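Local coordinates for protein exosome complex component Rrp42 (Pyrococcus abyssi, PDB 2PO1) that probably serves as a non-catalytic component of the RNA-degrading archaeal exosome and helps to structure the active site of its partner Rrp41, at residues A53-G58 / I156-I161; Q61-I66 / H144-D149; G81-N86 / K121-E126. All coordinates share one frame; numbering follows the deposited sequence.

Interaction 1: residues A53-G58 / I156-I161; sequences ALVKLG and IGIAAI
V55 and A53 press their methyl groups against peptide groups of A159; with no aromatic ring in either segment, these peptides are the flat groups of the contact. V55 CG2 lies over a face of the peptide joining I158 to A159, 3.5 Å from A159 N. The same methyl comes within 3.4 Å of A159 CA, closer than carbons usually pack. A53 CB, by contrast, sits nearly in the plane of the following peptide, at its oxygen edge, 3.2 Å from A159 O.

The V55 side chain is placed for this by its first torsion: CG1 stands anti to the backbone N (chi1 174°), leaving CG2 beside that N. Both branches find partners, since CG2 and CG1 lie 3.6 Å and 3.9 Å from I158 CG2, and the two beta-branched side chains cross at about a right angle. L57 extends the apolar row: its CD1 touches I158 CD1 at 3.9 Å, at the far branch of the isoleucine.

Residue size explains the fit. A53 and A159 let the backbones come near, the axes of 53-57 and 156-161 approaching to 7.4 Å at 154°, while valine, isoleucine and leucine supply the larger apolar side chains beside them. The side chains that meet are all apolar, which suits a buried place; the polar atoms they touch belong to the helix backbone. On the other side of the strand K56 turns its amine to a salt bridge with E40, and I156 and A160 of the helix pack onto strand 135-147.

Helix 152-166 thus covers one face of the mixed sheet, running nearly antiparallel to strand 51-57, an alpha/beta layer packing that belongs to the core of the RNase PH fold.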
# COMPACT_ATOMS: atom_id res chain seq x y z
N ALA C 53 -15.26 25.95 1.17
CA ALA C 53 -14.84 27.19 1.79
C ALA C 53 -13.37 27.26 1.46
O ALA C 53 -12.62 26.25 1.54
CB ALA C 53 -15.05 27.16 3.36
N LEU C 54 -12.98 28.42 0.98
CA LEU C 54 -11.56 28.76 0.85
C LEU C 54 -11.28 29.66 2.07
O LEU C 54 -11.95 30.70 2.22
CB LEU C 54 -11.32 29.53 -0.45
CG LEU C 54 -9.86 29.92 -0.64
CD1 LEU C 54 -8.94 28.71 -0.82
CD2 LEU C 54 -9.76 30.72 -1.83
N VAL C 55 -10.34 29.24 2.93
CA VAL C 55 -9.91 30.05 4.07
C VAL C 55 -8.45 30.45 3.94
O VAL C 55 -7.65 29.64 3.58
CB VAL C 55 -10.19 29.37 5.41
CG1 VAL C 55 -9.62 30.15 6.56
CG2 VAL C 55 -11.71 29.29 5.60
N LYS C 56 -8.15 31.73 4.17
CA LYS C 56 -6.78 32.23 4.20
C LYS C 56 -6.57 32.82 5.57
O LYS C 56 -7.34 33.69 5.97
CB LYS C 56 -6.58 33.30 3.13
CG LYS C 56 -6.94 32.80 1.73
CD LYS C 56 -6.53 33.79 0.64
CE LYS C 56 -7.32 33.52 -0.63
NZ LYS C 56 -7.32 34.70 -1.58
N LEU C 57 -5.55 32.30 6.28
CA LEU C 57 -5.04 32.91 7.49
C LEU C 57 -3.70 33.49 7.06
O LEU C 57 -2.75 32.74 6.87
CB LEU C 57 -4.82 31.84 8.56
CG LEU C 57 -5.87 31.70 9.63
CD1 LEU C 57 -7.36 31.79 9.15
CD2 LEU C 57 -5.62 30.49 10.53
N GLY C 58 -3.68 34.79 6.78
CA GLY C 58 -2.54 35.42 6.13
C GLY C 58 -2.40 34.61 4.86
O GLY C 58 -3.38 34.48 4.11
N ILE C 156 -7.94 24.98 8.75
CA ILE C 156 -8.70 23.83 8.31
C ILE C 156 -10.02 23.75 9.06
O ILE C 156 -11.05 23.48 8.47
CB ILE C 156 -7.92 22.48 8.47
CG1 ILE C 156 -6.74 22.40 7.51
CG2 ILE C 156 -8.90 21.33 8.25
CD1 ILE C 156 -5.73 21.44 7.94
N GLY C 157 -10.06 24.05 10.37
CA GLY C 157 -11.33 23.96 11.07
C GLY C 157 -12.31 25.06 10.65
O GLY C 157 -13.52 24.84 10.58
N ILE C 158 -11.79 26.25 10.41
CA ILE C 158 -12.61 27.39 9.96
C ILE C 158 -13.19 27.03 8.62
O ILE C 158 -14.39 27.05 8.43
CB ILE C 158 -11.79 28.64 9.83
CG1 ILE C 158 -11.46 29.17 11.21
CG2 ILE C 158 -12.54 29.75 9.11
CD1 ILE C 158 -10.29 30.13 11.18
N ALA C 159 -12.33 26.61 7.71
CA ALA C 159 -12.80 26.18 6.38
C ALA C 159 -13.81 25.05 6.48
O ALA C 159 -14.75 25.03 5.71
CB ALA C 159 -11.65 25.75 5.52
N ALA C 160 -13.62 24.11 7.42
CA ALA C 160 -14.45 22.89 7.47
C ALA C 160 -15.83 23.30 7.91
O ALA C 160 -16.82 22.98 7.25
CB ALA C 160 -13.87 21.82 8.41
N ILE C 161 -15.92 24.09 8.97
CA ILE C 161 -17.23 24.44 9.44
C ILE C 161 -17.88 25.43 8.48
O ILE C 161 -19.12 25.44 8.31
CB ILE C 161 -17.24 24.94 10.92
CG1 ILE C 161 -18.69 24.98 11.44
CG2 ILE C 161 -16.54 26.24 11.05
CD1 ILE C 161 -19.23 23.51 11.65

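Interaction 2: residues Q61-I66 / H144-D149; sequences QVLVGI and HVLDHD
Q61 faces two residues at once, L146 and D147, because the register of the two antiparallel strands slips by one: this is a classic beta bulge. Q61 O receives both amides, L146 N at 2.9 Å, tilted 24° from the carbonyl plane, and D147 N at 3.1 Å on a lone pair. Q61 N completes the set by giving a hydrogen bond to D147 O at 2.8 Å. Past the bulge V62 and V145 form a non-hydrogen-bonded pair, and L63 and H144 exchange both backbone bonds, H144 N reaching L63 O at 2.7 Å.

The side chains of Q61 and D147 lie side by side and point the same way, their end planes 46° apart. Q61 CG stands anti to the carbonyl carbon (chi1 -53°), where it meets D147 CB at 3.9 Å. The carboxylate looks elsewhere: both oxygens bond a neighbouring subunit, OD1 its backbone and OD2 a polar side chain. H144 starts from the same face, but its ring leads away from L63, and NE2 bonds an acidic side chain of that subunit. L146 CD1 packs on L63 CB at 4.1 Å.

This pair of strands turns V62 and V145, beta-branched residues suited to a buried strand, to its own helix 152-166, and Q61, L63, H144 and D147 to the side where the neighbouring subunit packs. The bulge lies in the antiparallel pairing of inner strands 60-71 and 135-147 of the RNase PH fold, at a subunit interface as expected of the ring of Rrp41 and Rrp42.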
# COMPACT_ATOMS: atom_id res chain seq x y z
N GLN C 61 -3.47 28.97 3.12
CA GLN C 61 -4.75 28.86 2.41
C GLN C 61 -5.18 27.45 2.45
O GLN C 61 -4.39 26.57 2.13
CB GLN C 61 -4.56 29.17 0.95
CG GLN C 61 -3.89 30.47 0.79
CD GLN C 61 -4.27 31.10 -0.50
OE1 GLN C 61 -5.42 30.98 -0.92
NE2 GLN C 61 -3.34 31.75 -1.14
N VAL C 62 -6.44 27.21 2.80
CA VAL C 62 -6.90 25.86 2.72
C VAL C 62 -8.28 25.84 2.09
O VAL C 62 -9.08 26.75 2.31
CB VAL C 62 -6.88 25.17 4.09
CG1 VAL C 62 -5.89 25.78 5.04
CG2 VAL C 62 -8.19 25.08 4.62
N LEU C 63 -8.53 24.87 1.23
CA LEU C 63 -9.83 24.71 0.61
C LEU C 63 -10.45 23.52 1.21
O LEU C 63 -9.81 22.42 1.24
CB LEU C 63 -9.63 24.28 -0.83
CG LEU C 63 -10.45 24.86 -1.96
CD1 LEU C 63 -10.27 24.05 -3.30
CD2 LEU C 63 -11.93 25.30 -1.60
N VAL C 64 -11.72 23.63 1.56
CA VAL C 64 -12.44 22.45 1.98
C VAL C 64 -13.62 22.29 1.11
O VAL C 64 -14.33 23.28 0.77
CB VAL C 64 -12.92 22.56 3.48
CG1 VAL C 64 -13.89 21.41 3.87
CG2 VAL C 64 -11.75 22.56 4.31
N GLY C 65 -13.83 21.06 0.68
CA GLY C 65 -15.00 20.73 -0.14
C GLY C 65 -15.84 19.76 0.66
O GLY C 65 -15.29 18.93 1.39
N ILE C 66 -17.17 19.91 0.58
CA ILE C 66 -18.09 18.97 1.21
C ILE C 66 -18.76 18.25 0.11
O ILE C 66 -19.27 18.86 -0.81
CB ILE C 66 -19.19 19.68 2.06
CG1 ILE C 66 -18.55 20.59 3.12
CG2 ILE C 66 -20.15 18.67 2.63
CD1 ILE C 66 -17.74 19.91 4.22
N HIS C 144 -8.24 20.25 1.42
CA HIS C 144 -7.14 20.39 0.54
C HIS C 144 -6.31 21.59 0.99
O HIS C 144 -6.69 22.78 0.74
CB HIS C 144 -7.68 20.62 -0.87
CG HIS C 144 -7.04 19.76 -1.90
ND1 HIS C 144 -7.08 18.39 -1.84
CD2 HIS C 144 -6.43 20.07 -3.07
CE1 HIS C 144 -6.44 17.89 -2.88
NE2 HIS C 144 -6.09 18.88 -3.67
N VAL C 145 -5.19 21.33 1.65
CA VAL C 145 -4.37 22.48 2.16
C VAL C 145 -3.62 22.96 0.91
O VAL C 145 -2.99 22.14 0.26
CB VAL C 145 -3.45 22.08 3.31
CG1 VAL C 145 -2.37 23.16 3.56
CG2 VAL C 145 -4.28 21.84 4.56
N LEU C 146 -3.79 24.24 0.53
CA LEU C 146 -3.20 24.77 -0.70
C LEU C 146 -1.91 25.57 -0.48
O LEU C 146 -1.14 25.71 -1.39
CB LEU C 146 -4.16 25.68 -1.46
CG LEU C 146 -5.51 25.10 -1.84
CD1 LEU C 146 -6.32 26.20 -2.43
CD2 LEU C 146 -5.32 23.89 -2.81
N ASP C 147 -1.67 26.08 0.73
CA ASP C 147 -0.45 26.87 0.98
C ASP C 147 -0.30 26.85 2.46
O ASP C 147 -1.18 27.28 3.14
CB ASP C 147 -0.66 28.32 0.54
CG ASP C 147 0.57 28.95 -0.08
OD1 ASP C 147 0.43 30.08 -0.57
OD2 ASP C 147 1.67 28.34 -0.12
N HIS C 148 0.81 26.33 2.94
CA HIS C 148 1.04 26.15 4.36
C HIS C 148 1.94 27.29 4.80
O HIS C 148 3.15 27.34 4.49
CB HIS C 148 1.70 24.79 4.57
CG HIS C 148 2.19 24.58 5.97
ND1 HIS C 148 1.77 25.37 7.02
CD2 HIS C 148 3.06 23.68 6.48
CE1 HIS C 148 2.37 24.96 8.12
NE2 HIS C 148 3.15 23.93 7.82
N ASP C 149 1.35 28.27 5.49
CA ASP C 149 2.16 29.31 6.06
C ASP C 149 1.84 29.40 7.52
O ASP C 149 1.81 30.50 8.08
CB ASP C 149 1.90 30.66 5.43
CG ASP C 149 3.07 31.62 5.64
OD1 ASP C 149 2.88 32.86 5.68
OD2 ASP C 149 4.23 31.11 5.73

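Interaction 3: residues G81-N86 / K121-E126; sequences GVMTTN and KALNLE. With nucleotides of chain A.
M83 and L123 cross obliquely, the thioether of one against a methyl of the other, with M83 SD 3.7 Å from L123 CD1. M83 CG stands anti to the backbone N (chi1 -177°), which sets CG itself 3.8 Å from L123 CD1; the chain then bends at chi3. Nearer the backbone, M83 CB is 3.8 Å from L125 CD2. The second branch of L125 turns to the main chain, its CD1 3.5 Å from G81 O, so the leucine spans both residues. An alanine in place of L125 would probably leave M83 CB without this methyl partner and open a gap beside G81. G81 N also gives a straight hydrogen bond to L125 O, although the 2.5 Å separation is doubtfully short; G81, with no side chain, leaves room beside L125 O. N124 shapes the turn, its OD1 accepting from E126 N in an Asx turn.

Away from the leucines, O2' of the adenosine nucleotide of RNA chain A makes a weak bond of 3.5 Å to M83 O, and T84 OG1 packs on its sugar at C4'. R118 of helix 104-118 also donates to M83 O. M83 further packs on D114 and I117 of that helix, while V82 and T84 pair with strand 135-147.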
# COMPACT_ATOMS: atom_id res chain seq x y z
N GLY C 81 -26.13 9.61 10.49
CA GLY C 81 -25.47 9.77 9.23
C GLY C 81 -23.97 9.65 9.44
O GLY C 81 -23.48 9.39 10.54
N VAL C 82 -23.23 9.82 8.36
CA VAL C 82 -21.81 9.54 8.39
C VAL C 82 -21.06 10.81 8.10
O VAL C 82 -21.40 11.61 7.18
CB VAL C 82 -21.37 8.34 7.43
CG1 VAL C 82 -19.84 8.26 7.30
CG2 VAL C 82 -21.90 7.03 7.93
N MET C 83 -20.02 11.04 8.89
CA MET C 83 -19.14 12.12 8.56
C MET C 83 -17.71 11.63 8.62
O MET C 83 -17.25 10.94 9.58
CB MET C 83 -19.36 13.29 9.54
CG MET C 83 -18.54 14.53 9.23
SD MET C 83 -18.67 15.64 10.67
CE MET C 83 -17.14 15.30 11.53
N THR C 84 -16.95 12.05 7.63
CA THR C 84 -15.58 11.68 7.57
C THR C 84 -14.72 12.84 7.09
O THR C 84 -15.12 13.60 6.20
CB THR C 84 -15.43 10.37 6.69
OG1 THR C 84 -14.08 9.97 6.72
CG2 THR C 84 -15.81 10.64 5.28
N THR C 85 -13.56 13.01 7.74
CA THR C 85 -12.70 14.14 7.53
C THR C 85 -11.38 13.67 7.07
O THR C 85 -10.79 12.73 7.67
CB THR C 85 -12.58 14.90 8.87
OG1 THR C 85 -13.91 15.14 9.35
CG2 THR C 85 -11.88 16.23 8.71
N ASN C 86 -10.95 14.22 5.94
CA ASN C 86 -9.65 13.92 5.40
C ASN C 86 -8.95 15.18 5.09
O ASN C 86 -9.54 16.12 4.54
CB ASN C 86 -9.70 13.05 4.12
CG ASN C 86 -8.34 12.59 3.69
OD1 ASN C 86 -7.83 12.97 2.61
ND2 ASN C 86 -7.75 11.70 4.48
N LYS C 121 -21.37 17.89 18.03
CA LYS C 121 -22.52 17.62 17.19
C LYS C 121 -22.85 18.80 16.28
O LYS C 121 -24.02 19.06 15.98
CB LYS C 121 -23.68 17.23 18.06
CG LYS C 121 -23.44 15.90 18.75
CD LYS C 121 -24.80 15.38 19.19
CE LYS C 121 -24.79 13.88 19.41
NZ LYS C 121 -24.57 13.58 20.86
N ALA C 122 -21.81 19.49 15.85
CA ALA C 122 -22.00 20.64 14.98
C ALA C 122 -22.64 20.19 13.69
O ALA C 122 -23.42 20.91 13.13
CB ALA C 122 -20.67 21.35 14.71
N LEU C 123 -22.29 18.99 13.22
CA LEU C 123 -23.04 18.39 12.15
C LEU C 123 -23.85 17.38 12.87
O LEU C 123 -23.31 16.38 13.39
CB LEU C 123 -22.17 17.62 11.19
CG LEU C 123 -22.49 17.54 9.69
CD1 LEU C 123 -21.92 16.27 9.12
CD2 LEU C 123 -23.87 17.75 9.37
N ASN C 124 -25.16 17.59 12.90
CA ASN C 124 -25.99 16.67 13.62
C ASN C 124 -26.28 15.40 12.80
O ASN C 124 -27.15 15.40 11.94
CB ASN C 124 -27.26 17.38 14.01
CG ASN C 124 -28.01 16.64 15.02
OD1 ASN C 124 -27.87 15.42 15.12
ND2 ASN C 124 -28.76 17.35 15.83
N LEU C 125 -25.57 14.31 13.09
CA LEU C 125 -25.63 13.10 12.31
C LEU C 125 -26.96 12.40 12.42
O LEU C 125 -27.32 11.56 11.57
CB LEU C 125 -24.52 12.10 12.72
CG LEU C 125 -23.10 12.63 12.66
CD1 LEU C 125 -22.13 11.54 13.00
CD2 LEU C 125 -22.76 13.23 11.28
N GLU C 126 -27.67 12.71 13.49
CA GLU C 126 -28.99 12.14 13.74
C GLU C 126 -30.02 12.70 12.78
O GLU C 126 -31.05 12.10 12.54
CB GLU C 126 -29.37 12.42 15.18
CG GLU C 126 -28.76 11.42 16.12
CD GLU C 126 -28.12 12.07 17.30
OE1 GLU C 126 -28.77 12.14 18.39
OE2 GLU C 126 -26.98 12.55 17.13
P A A 7 -11.92 4.61 6.91
OP1 A A 7 -10.66 4.89 6.15
OP2 A A 7 -12.35 3.20 7.16
O5' A A 7 -11.75 5.47 8.27
C5' A A 7 -11.85 6.93 8.19
C4' A A 7 -12.98 7.57 9.01
O4' A A 7 -14.32 7.05 8.73
C3' A A 7 -12.85 7.43 10.53
O3' A A 7 -11.87 8.32 11.01
C2' A A 7 -14.25 7.84 10.96
O2' A A 7 -14.50 9.23 10.85
C1' A A 7 -15.08 7.06 9.94
N9 A A 7 -15.43 5.70 10.42
C8 A A 7 -14.94 4.50 9.96
N7 A A 7 -15.43 3.45 10.57
C5 A A 7 -16.30 3.98 11.52
C6 A A 7 -17.14 3.39 12.49
N6 A A 7 -17.24 2.07 12.66
N1 A A 7 -17.89 4.20 13.28
C2 A A 7 -17.80 5.53 13.10
N3 A A 7 -17.05 6.21 12.22
C4 A A 7 -16.31 5.37 11.45

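How the interactions relate
Along the chain the contacts are nested: interaction 3 lies within the loop closed by interaction 2, which lies within that closed by interaction 1. All three reach one mixed sheet. Interactions 1 and 2 have centres about 7 Å apart and share the neighbouring strands 51-57 and 60-71, joined by probable hydrogen bonds such as A53 O to V64 N at 2.8 Å; strand 135-147 leads on to helix 152-166. Interaction 3 is about 18 and 20 Å from them, centre to centre, on strand 82-89 next to 135-147, and touches interaction 1 where I161 meets A122. Together they join the buried helix, the subunit-facing side and the RNA-contacting strand within one sheet-and-helix unit.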